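Long-range contacts in beta-N-acetylhexosaminidase (Arthrobacter aurescens, PDB 3RCN), which probably hydrolyses terminal non-reducing N-acetyl-D-hexosamine residues from N-acetyl-beta-D-hexosaminides, as a member of glycosyl hydrolase family 20: residues L82-A87 / W125-V130; R159-M164 / R236-I241; V422-T427 / W531-D536. All blocks are in the same frame, centred on the assembly; numbering follows the deposited sequence.

Contact 1: L82-A87 / W125-V130; sequences LEVSDA and WSVPRV
Val84 meets Val127 and Val130 with both of its methyls, because its first torsion (chi1 -154°) sets CG1 anti to the backbone N and leaves CG2 beside that N. CG1 lies 4.2 Å from Val127 CG2, and it also approaches the carbonyl of Pro128, with 3.6 Å between Val84 CG1 and Pro128 O. CG2 takes the other partner: Val84 CG2 to Val130 CG2 measures 3.6 Å. The backbones are joined by the bond from Val84 N to Val130 O, at 3.0 Å.

In the mixed sheet of the family 20 domain 2 region, strands 80-84 and 125-134 are antiparallel neighbours, and Leu82 bonds with Val132 in the same pairing. The short axes of 82-84 and 125-130 nevertheless lie 109° apart, so the strands diverge just here. Val127 and Arg129 have backbone bonds to Leu24 and Gly20 of strand 16-26, while Leu108 of helix 95-109 touches both Leu82 and Val130.

Along the divergence the Arg129 chain runs extended from CG to NE, its CB 3.7 Å from Val84 O. Ser85 O lies at the guanidinium edge, 3.6 Å from Arg129 NE, a contact that falls short of a hydrogen bond. Arg129 NH1 makes a weak hydrogen bond to Thr21 O.

Contact 2: R159-M164 / R236-I241; sequences RFIEVM and RHITVI
A salt bridge beside an apolar patch joins Glu162 and Ile161 of helix 154-166 to Arg236 and Ile238, in the turn that leads into strand 239-243. The setting is the alpha-beta barrel of the catalytic domain, outside the strands and near the N-terminal end of strand 239-243. A Schellman motif ends helix 223-235, with His237 at positive phi as its C-prime residue.

Glu162 CG stands anti to the backbone N (chi1 -174°), and the chain then bends at chi2. Glu162 OE2 receives Arg236 NE at 2.9 Å, with an N-H...O angle of 154°. The acceptor lies near the guanidinium plane, but the donor comes from above the carboxylate plane, 54° out of it. Arg236 NH2 adds a weak bond to Glu162 OE1 at 3.3 Å, with Arg159 NH2 a long ion partner.

Arg236 also bonds through NH1 to Phe232 O and makes a cation-pi contact with its ring. An alanine here would probably leave Glu162 with only the distant Arg159 charge among these partners and strip Phe232 of its cation-pi partner.

Leu172 of strand 171-178 touches Ile161, Met164 and Ile238. Ile238 CD1 reaches Ile161 CG2 at 3.8 Å, and Ile238 CG2 lies 4.1 Å from CE of Met164, a selenomethionine.

Contact 3: V422-T427 / W531-D536; sequences VGFVTT and WKRDYD. With SO4 (sulfate ion), chain G.
Gly423 O is gripped by two donors: Arg533 N across the contact, at 3.0 Å with an N-H...O angle of 159°, and Arg411 NE. The Arg533 donor sits above the carbonyl plane. One step back, Gly423 N gives a weak bond to Trp531 O at 3.2 Å. Together these bonds define a two-stranded parallel sheet, 422-423 with 531-532, in which Val422 pairs with Trp531 and Gly423 with Lys532.

Beyond the sheet the contact becomes aromatic. Tyr535 turns its edge toward the face of Phe424, a T-shaped pair with centroids 5.6 Å apart and planes at 84°. Tyr535 CB also lies over that ring, 4.2 Å from the Phe424 centroid, as a CH-pi contact displaced toward the rim. Arg533 meets the ring at CZ and CE1. Its chain bends at chi3 (61°), which puts Arg533 NE 3.8 Å from Phe424 CZ, and the guanidinium presents a face to this atom, with 3.6 Å between Arg533 CZ and Phe424 CZ. The two planes are well inclined, so the groups do not stack flat.

The guanidinium is anchored by salt bridges from NH1 to Glu538 and from NH2 to Glu403. Tyr535 stacks on His404, which also touches Phe424. Asp534 is the N-cap of the following helix and accepts a weak bond from Asp536 N.

Lys532 NZ bonds O1 of a sulfate ion, probably from the crystallisation liquor, at 3.0 Å; Gly415 N holds the same sulfate.

The C-terminal segment is thus tied to the catalytic domain by backbone bonds, ring contacts and the Arg533 to Glu403 salt bridge. The side chain of Arg533 lies about 8 Å from that of Glu316, the predicted proton donor; Phe424 and the two carboxylates would probably hold the guanidinium in place, the carboxylates offsetting much of its charge.

How the contacts relate
The three contacts follow one another along the chain, each closing before the next opens, and none touches another. Contact 1 belongs to the six-stranded sheet of the N-terminal family 20 domain 2 region, its centre about 27 Å from that of contact 2. Contact 2 lies in the helical layer and strand lead-in of the catalytic barrel, its centre about 8 Å from that of the chain. Contact 3 is centred about 28 Å from contact 2 and about 45 Å from contact 1, and shares no sheet with either. Its second segment comes from near the C-terminus, back against the catalytic domain. The series samples the accessory domain, the barrel wall and the C-terminal attachment, the last nearest the predicted proton donor.

Contact 1: L82-A87 / W125-V130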
loop_
_atom_site.group_PDB
_atom_site.type_symbol
_atom_site.label_atom_id
_atom_site.label_comp_id
_atom_site.label_asym_id
_atom_site.label_seq_id
_atom_site.Cartn_x
_atom_site.Cartn_y
_atom_site.Cartn_z
ATOM N N LEU A 82 27.327 9.195 14.535
ATOM C CA LEU A 82 26.449 8.470 15.464
ATOM C C LEU A 82 27.220 7.777 16.584
ATOM O O LEU A 82 28.113 6.960 16.351
ATOM C CB LEU A 82 25.536 7.489 14.717
ATOM C CG LEU A 82 24.849 6.361 15.491
ATOM C CD1 LEU A 82 24.224 6.858 16.769
ATOM C CD2 LEU A 82 23.798 5.713 14.621
ATOM N N GLU A 83 26.855 8.113 17.810
ATOM C CA GLU A 83 27.619 7.690 18.971
ATOM C C GLU A 83 26.741 6.975 19.994
ATOM O O GLU A 83 25.711 7.505 20.414
ATOM C CB GLU A 83 28.290 8.910 19.606
ATOM C CG GLU A 83 29.201 8.577 20.760
ATOM C CD GLU A 83 30.335 7.667 20.346
ATOM O OE1 GLU A 83 30.846 7.832 19.210
ATOM O OE2 GLU A 83 30.704 6.784 21.155
ATOM N N VAL A 84 27.162 5.773 20.389
ATOM C CA VAL A 84 26.435 4.969 21.374
ATOM C C VAL A 84 27.245 4.767 22.675
ATOM O O VAL A 84 28.343 4.215 22.678
ATOM C CB VAL A 84 26.011 3.623 20.777
ATOM C CG1 VAL A 84 24.781 3.087 21.493
ATOM C CG2 VAL A 84 25.724 3.788 19.296
ATOM N N SER A 85 26.620 5.155 23.778
ATOM C CA SER A 85 27.245 5.578 25.033
ATOM C C SER A 85 26.213 5.292 26.107
ATOM O O SER A 85 25.392 4.393 25.950
ATOM C CB SER A 85 27.571 7.065 25.034
ATOM O OG SER A 85 28.707 7.336 24.243
ATOM N N ASP A 86 26.349 5.952 27.249
ATOM C CA ASP A 86 25.225 6.059 28.183
ATOM C C ASP A 86 23.933 6.556 27.467
ATOM O O ASP A 86 22.815 6.391 27.986
ATOM C CB ASP A 86 25.584 6.989 29.351
ATOM C CG ASP A 86 25.755 8.449 28.916
ATOM O OD1 ASP A 86 26.742 8.757 28.207
ATOM O OD2 ASP A 86 24.908 9.292 29.298
ATOM N N ALA A 87 24.094 7.200 26.307
ATOM C CA ALA A 87 22.967 7.604 25.450
ATOM C C ALA A 87 23.251 7.414 23.953
ATOM O O ALA A 87 24.380 7.125 23.545
ATOM C CB ALA A 87 22.559 9.048 25.732
ATOM N N TRP A 125 15.010 -3.025 24.148
ATOM C CA TRP A 125 15.680 -3.239 22.888
ATOM C C TRP A 125 17.100 -2.866 23.171
ATOM O O TRP A 125 17.380 -2.133 24.114
ATOM C CB TRP A 125 15.137 -2.338 21.795
ATOM C CG TRP A 125 13.721 -2.566 21.421
ATOM C CD1 TRP A 125 12.677 -2.772 22.260
ATOM C CD2 TRP A 125 13.187 -2.608 20.092
ATOM N NE1 TRP A 125 11.513 -2.939 21.540
ATOM C CE2 TRP A 125 11.804 -2.847 20.205
ATOM C CE3 TRP A 125 13.745 -2.467 18.820
ATOM C CZ2 TRP A 125 10.968 -2.945 19.092
ATOM C CZ3 TRP A 125 12.913 -2.565 17.717
ATOM C CH2 TRP A 125 11.542 -2.798 17.861
ATOM N N SER A 126 18.010 -3.365 22.360
ATOM C CA SER A 126 19.392 -3.013 22.565
ATOM C C SER A 126 20.065 -2.478 21.315
ATOM O O SER A 126 19.905 -3.023 20.222
ATOM C CB SER A 126 20.143 -4.206 23.125
ATOM O OG SER A 126 19.676 -4.472 24.425
ATOM N N VAL A 127 20.808 -1.393 21.494
ATOM C CA VAL A 127 21.682 -0.871 20.458
ATOM C C VAL A 127 23.127 -1.193 20.810
ATOM O O VAL A 127 23.617 -0.774 21.854
ATOM C CB VAL A 127 21.554 0.653 20.332
ATOM C CG1 VAL A 127 20.651 1.017 19.173
ATOM C CG2 VAL A 127 21.037 1.246 21.633
ATOM N N PRO A 128 23.814 -1.950 19.946
ATOM C CA PRO A 128 25.236 -2.205 20.189
ATOM C C PRO A 128 25.991 -0.882 20.296
ATOM O O PRO A 128 25.615 0.069 19.623
ATOM C CB PRO A 128 25.674 -2.979 18.939
ATOM C CG PRO A 128 24.584 -2.769 17.932
ATOM C CD PRO A 128 23.333 -2.588 18.711
ATOM N N ARG A 129 27.016 -0.808 21.137
ATOM C CA ARG A 129 27.736 0.446 21.280
ATOM C C ARG A 129 28.717 0.604 20.130
ATOM O O ARG A 129 29.600 -0.228 19.941
ATOM C CB ARG A 129 28.439 0.534 22.638
ATOM C CG ARG A 129 27.472 0.720 23.801
ATOM C CD ARG A 129 28.183 1.153 25.072
ATOM N NE ARG A 129 27.253 1.299 26.189
ATOM C CZ ARG A 129 26.793 0.277 26.914
ATOM N NH1 ARG A 129 27.170 -0.965 26.629
ATOM N NH2 ARG A 129 25.950 0.489 27.922
ATOM N N VAL A 130 28.535 1.670 19.356
ATOM C CA VAL A 130 29.363 1.928 18.182
ATOM C C VAL A 130 29.625 3.414 17.988
ATOM O O VAL A 130 28.941 4.271 18.555
ATOM C CB VAL A 130 28.699 1.428 16.882
ATOM C CG1 VAL A 130 28.421 -0.047 16.952
ATOM C CG2 VAL A 130 27.421 2.202 16.610
#

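Contact 2: R159-M164 / R236-I241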
loop_
_atom_site.group_PDB
_atom_site.type_symbol
_atom_site.label_atom_id
_atom_site.label_comp_id
_atom_site.label_asym_id
_atom_site.label_seq_id
_atom_site.Cartn_x
_atom_site.Cartn_y
_atom_site.Cartn_z
ATOM N N ARG A 159 4.728 4.158 0.118
ATOM C CA ARG A 159 5.499 3.032 0.654
ATOM C C ARG A 159 6.820 2.850 -0.074
ATOM O O ARG A 159 7.856 2.592 0.542
ATOM C CB ARG A 159 4.687 1.737 0.609
ATOM C CG ARG A 159 3.841 1.529 1.846
ATOM C CD ARG A 159 4.597 0.712 2.865
ATOM N NE ARG A 159 5.128 1.519 3.942
ATOM C CZ ARG A 159 6.021 1.078 4.819
ATOM N NH1 ARG A 159 6.477 -0.157 4.724
ATOM N NH2 ARG A 159 6.475 1.877 5.778
ATOM N N PHE A 160 6.780 2.981 -1.393
ATOM C CA PHE A 160 7.995 3.003 -2.191
ATOM C C PHE A 160 8.936 4.131 -1.737
ATOM O O PHE A 160 10.151 3.940 -1.652
ATOM C CB PHE A 160 7.633 3.166 -3.666
ATOM C CG PHE A 160 8.822 3.184 -4.593
ATOM C CD1 PHE A 160 9.378 1.996 -5.051
ATOM C CD2 PHE A 160 9.378 4.391 -5.011
ATOM C CE1 PHE A 160 10.469 2.007 -5.894
ATOM C CE2 PHE A 160 10.471 4.408 -5.859
ATOM C CZ PHE A 160 11.015 3.214 -6.303
ATOM N N ILE A 161 8.371 5.295 -1.430
ATOM C CA ILE A 161 9.167 6.439 -0.980
ATOM C C ILE A 161 9.811 6.163 0.381
ATOM O O ILE A 161 10.958 6.533 0.624
ATOM C CB ILE A 161 8.321 7.726 -0.893
ATOM C CG1 ILE A 161 8.063 8.278 -2.293
ATOM C CG2 ILE A 161 9.019 8.765 -0.030
ATOM C CD1 ILE A 161 6.975 9.341 -2.355
ATOM N N GLU A 162 9.071 5.491 1.256
ATOM C CA GLU A 162 9.569 5.141 2.582
ATOM C C GLU A 162 10.762 4.189 2.489
ATOM O O GLU A 162 11.762 4.331 3.213
ATOM C CB GLU A 162 8.441 4.510 3.403
ATOM C CG GLU A 162 8.809 4.230 4.846
ATOM C CD GLU A 162 8.714 5.459 5.745
ATOM O OE1 GLU A 162 7.630 5.645 6.345
ATOM O OE2 GLU A 162 9.713 6.221 5.864
ATOM N N VAL A 163 10.654 3.211 1.592
ATOM C CA VAL A 163 11.754 2.285 1.341
ATOM C C VAL A 163 12.965 3.000 0.731
ATOM O O VAL A 163 14.109 2.644 1.022
ATOM C CB VAL A 163 11.317 1.115 0.442
ATOM C CG1 VAL A 163 12.494 0.231 0.115
ATOM C CG2 VAL A 163 10.211 0.299 1.127
HETATM N N MSE A 164 12.716 4.009 -0.105
HETATM C CA MSE A 164 13.809 4.817 -0.668
HETATM C C MSE A 164 14.605 5.548 0.410
HETATM O O MSE A 164 15.833 5.554 0.392
HETATM C CB MSE A 164 13.286 5.870 -1.646
HETATM C CG MSE A 164 12.858 5.369 -3.003
HETATM SE SE MSE A 164 12.232 6.886 -4.082
HETATM C CE MSE A 164 13.817 8.002 -4.205
ATOM N N ARG A 236 10.969 13.063 4.444
ATOM C CA ARG A 236 12.077 12.115 4.286
ATOM C C ARG A 236 13.290 12.631 3.480
ATOM O O ARG A 236 14.139 11.837 3.052
ATOM C CB ARG A 236 11.562 10.763 3.784
ATOM C CG ARG A 236 10.693 10.033 4.821
ATOM C CD ARG A 236 9.514 9.341 4.153
ATOM N NE ARG A 236 8.578 8.784 5.122
ATOM C CZ ARG A 236 7.598 9.463 5.715
ATOM N NH1 ARG A 236 7.413 10.750 5.461
ATOM N NH2 ARG A 236 6.798 8.846 6.571
ATOM N N HIS A 237 13.292 13.926 3.152
ATOM C CA HIS A 237 14.445 14.552 2.495
ATOM C C HIS A 237 14.685 13.984 1.108
ATOM O O HIS A 237 15.814 13.793 0.662
ATOM C CB HIS A 237 15.702 14.482 3.372
ATOM C CG HIS A 237 15.588 15.310 4.607
ATOM N ND1 HIS A 237 15.821 16.670 4.612
ATOM C CD2 HIS A 237 15.191 14.993 5.862
ATOM C CE1 HIS A 237 15.605 17.144 5.824
ATOM N NE2 HIS A 237 15.225 16.146 6.603
ATOM N N ILE A 238 13.583 13.719 0.434
ATOM C CA ILE A 238 13.628 13.309 -0.945
ATOM C C ILE A 238 13.035 14.438 -1.787
ATOM O O ILE A 238 11.966 14.977 -1.470
ATOM C CB ILE A 238 12.867 11.991 -1.127
ATOM C CG1 ILE A 238 13.563 10.891 -0.320
ATOM C CG2 ILE A 238 12.762 11.624 -2.589
ATOM C CD1 ILE A 238 12.719 9.649 -0.103
ATOM N N THR A 239 13.759 14.814 -2.837
ATOM C CA THR A 239 13.297 15.828 -3.767
ATOM C C THR A 239 12.500 15.098 -4.846
ATOM O O THR A 239 12.941 14.059 -5.345
ATOM C CB THR A 239 14.494 16.601 -4.367
ATOM O OG1 THR A 239 15.116 17.384 -3.340
ATOM C CG2 THR A 239 14.052 17.524 -5.507
ATOM N N VAL A 240 11.313 15.604 -5.166
ATOM C CA VAL A 240 10.507 14.998 -6.221
ATOM C C VAL A 240 10.585 15.826 -7.507
ATOM O O VAL A 240 10.038 16.931 -7.584
ATOM C CB VAL A 240 9.028 14.865 -5.814
ATOM C CG1 VAL A 240 8.222 14.304 -6.968
ATOM C CG2 VAL A 240 8.877 13.960 -4.585
ATOM N N ILE A 241 11.256 15.280 -8.516
ATOM C CA ILE A 241 11.348 15.927 -9.818
ATOM C C ILE A 241 10.279 15.372 -10.756
ATOM O O ILE A 241 10.345 14.218 -11.171
ATOM C CB ILE A 241 12.724 15.685 -10.435
ATOM C CG1 ILE A 241 13.798 16.448 -9.653
ATOM C CG2 ILE A 241 12.722 16.058 -11.916
ATOM C CD1 ILE A 241 15.217 15.975 -9.962
#

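Contact 3: V422-T427 / W531-D536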
loop_
_atom_site.group_PDB
_atom_site.type_symbol
_atom_site.label_atom_id
_atom_site.label_comp_id
_atom_site.label_asym_id
_atom_site.label_seq_id
_atom_site.Cartn_x
_atom_site.Cartn_y
_atom_site.Cartn_z
ATOM N N VAL A 422 13.378 -8.530 -20.823
ATOM C CA VAL A 422 13.624 -7.465 -21.776
ATOM C C VAL A 422 14.930 -6.770 -21.424
ATOM O O VAL A 422 15.369 -6.801 -20.277
ATOM C CB VAL A 422 12.492 -6.401 -21.798
ATOM C CG1 VAL A 422 11.196 -6.977 -22.358
ATOM C CG2 VAL A 422 12.279 -5.787 -20.419
ATOM N N GLY A 423 15.551 -6.145 -22.413
ATOM C CA GLY A 423 16.777 -5.421 -22.178
ATOM C C GLY A 423 17.940 -6.364 -21.973
ATOM O O GLY A 423 17.854 -7.552 -22.275
ATOM N N PHE A 424 19.040 -5.803 -21.485
ATOM C CA PHE A 424 20.261 -6.545 -21.212
ATOM C C PHE A 424 20.164 -7.291 -19.892
ATOM O O PHE A 424 19.381 -6.910 -19.017
ATOM C CB PHE A 424 21.454 -5.588 -21.173
ATOM C CG PHE A 424 21.461 -4.587 -22.293
ATOM C CD1 PHE A 424 21.642 -4.995 -23.599
ATOM C CD2 PHE A 424 21.275 -3.239 -22.034
ATOM C CE1 PHE A 424 21.640 -4.079 -24.629
ATOM C CE2 PHE A 424 21.281 -2.319 -23.061
ATOM C CZ PHE A 424 21.464 -2.741 -24.360
ATOM N N VAL A 425 20.959 -8.344 -19.731
ATOM C CA VAL A 425 21.025 -8.966 -18.423
ATOM C C VAL A 425 21.734 -7.977 -17.522
ATOM O O VAL A 425 22.884 -7.631 -17.766
ATOM C CB VAL A 425 21.860 -10.265 -18.434
ATOM C CG1 VAL A 425 22.006 -10.818 -17.007
ATOM C CG2 VAL A 425 21.238 -11.302 -19.365
ATOM N N THR A 426 21.065 -7.558 -16.455
ATOM C CA THR A 426 21.676 -6.643 -15.508
ATOM C C THR A 426 21.546 -7.253 -14.127
ATOM O O THR A 426 20.457 -7.255 -13.534
ATOM C CB THR A 426 20.916 -5.312 -15.497
ATOM O OG1 THR A 426 20.764 -4.821 -16.840
ATOM C CG2 THR A 426 21.631 -4.289 -14.607
ATOM N N THR A 427 22.664 -7.688 -13.565
ATOM C CA THR A 427 22.574 -8.533 -12.388
ATOM C C THR A 427 22.879 -7.741 -11.135
ATOM O O THR A 427 23.288 -6.579 -11.199
ATOM C CB THR A 427 23.565 -9.704 -12.478
ATOM O OG1 THR A 427 24.905 -9.197 -12.436
ATOM C CG2 THR A 427 23.366 -10.473 -13.772
ATOM N N TRP A 531 11.625 -9.147 -24.948
ATOM C CA TRP A 531 12.591 -8.900 -26.011
ATOM C C TRP A 531 14.010 -8.877 -25.432
ATOM O O TRP A 531 14.385 -7.931 -24.745
ATOM C CB TRP A 531 12.263 -7.560 -26.667
ATOM C CG TRP A 531 12.951 -7.350 -27.973
ATOM C CD1 TRP A 531 13.914 -6.420 -28.256
ATOM C CD2 TRP A 531 12.738 -8.089 -29.179
ATOM N NE1 TRP A 531 14.306 -6.536 -29.563
ATOM C CE2 TRP A 531 13.600 -7.553 -30.152
ATOM C CE3 TRP A 531 11.900 -9.150 -29.531
ATOM C CZ2 TRP A 531 13.648 -8.042 -31.455
ATOM C CZ3 TRP A 531 11.950 -9.633 -30.825
ATOM C CH2 TRP A 531 12.817 -9.076 -31.771
ATOM N N LYS A 532 14.827 -9.860 -25.788
ATOM C CA LYS A 532 16.121 -10.030 -25.134
ATOM C C LYS A 532 17.243 -9.318 -25.868
ATOM O O LYS A 532 17.524 -9.623 -27.024
ATOM C CB LYS A 532 16.478 -11.508 -25.010
ATOM C CG LYS A 532 15.624 -12.309 -24.065
ATOM C CD LYS A 532 16.202 -13.705 -23.909
ATOM C CE LYS A 532 15.262 -14.595 -23.087
ATOM N NZ LYS A 532 15.778 -15.987 -22.919
ATOM N N ARG A 533 17.919 -8.412 -25.173
ATOM C CA ARG A 533 19.009 -7.664 -25.783
ATOM C C ARG A 533 20.373 -8.085 -25.244
ATOM O O ARG A 533 20.492 -8.549 -24.105
ATOM C CB ARG A 533 18.795 -6.159 -25.607
ATOM C CG ARG A 533 17.576 -5.657 -26.351
ATOM C CD ARG A 533 17.318 -4.209 -26.054
ATOM N NE ARG A 533 18.433 -3.375 -26.476
ATOM C CZ ARG A 533 18.476 -2.059 -26.312
ATOM N NH1 ARG A 533 19.528 -1.367 -26.731
ATOM N NH2 ARG A 533 17.463 -1.432 -25.728
ATOM N N ASP A 534 21.385 -7.957 -26.104
ATOM C CA ASP A 534 22.778 -8.250 -25.769
ATOM C C ASP A 534 23.673 -7.060 -26.110
ATOM O O ASP A 534 23.817 -6.688 -27.276
ATOM C CB ASP A 534 23.257 -9.501 -26.513
ATOM C CG ASP A 534 24.746 -9.749 -26.343
ATOM O OD1 ASP A 534 25.325 -9.281 -25.338
ATOM O OD2 ASP A 534 25.339 -10.416 -27.219
ATOM N N TYR A 535 24.286 -6.472 -25.089
ATOM C CA TYR A 535 25.008 -5.213 -25.261
ATOM C C TYR A 535 26.160 -5.302 -26.247
ATOM O O TYR A 535 26.417 -4.358 -26.993
ATOM C CB TYR A 535 25.524 -4.681 -23.922
ATOM C CG TYR A 535 26.156 -3.312 -24.032
ATOM C CD1 TYR A 535 27.504 -3.120 -23.756
ATOM C CD2 TYR A 535 25.406 -2.212 -24.438
ATOM C CE1 TYR A 535 28.090 -1.863 -23.868
ATOM C CE2 TYR A 535 25.977 -0.955 -24.555
ATOM C CZ TYR A 535 27.321 -0.785 -24.268
ATOM O OH TYR A 535 27.890 0.467 -24.380
ATOM N N ASP A 536 26.866 -6.423 -26.243
ATOM C CA ASP A 536 28.035 -6.559 -27.101
ATOM C C ASP A 536 27.621 -6.676 -28.563
ATOM O O ASP A 536 28.194 -6.019 -29.441
ATOM C CB ASP A 536 28.879 -7.757 -26.667
ATOM C CG ASP A 536 29.426 -7.599 -25.256
ATOM O OD1 ASP A 536 29.666 -6.445 -24.831
ATOM O OD2 ASP A 536 29.613 -8.627 -24.571
HETATM S S SO4 G . 19.924 -15.581 -23.099
HETATM O O1 SO4 G . 18.702 -16.380 -23.189
HETATM O O2 SO4 G . 20.115 -15.068 -21.745
HETATM O O3 SO4 G . 21.063 -16.422 -23.453
HETATM O O4 SO4 G . 19.840 -14.449 -24.020
#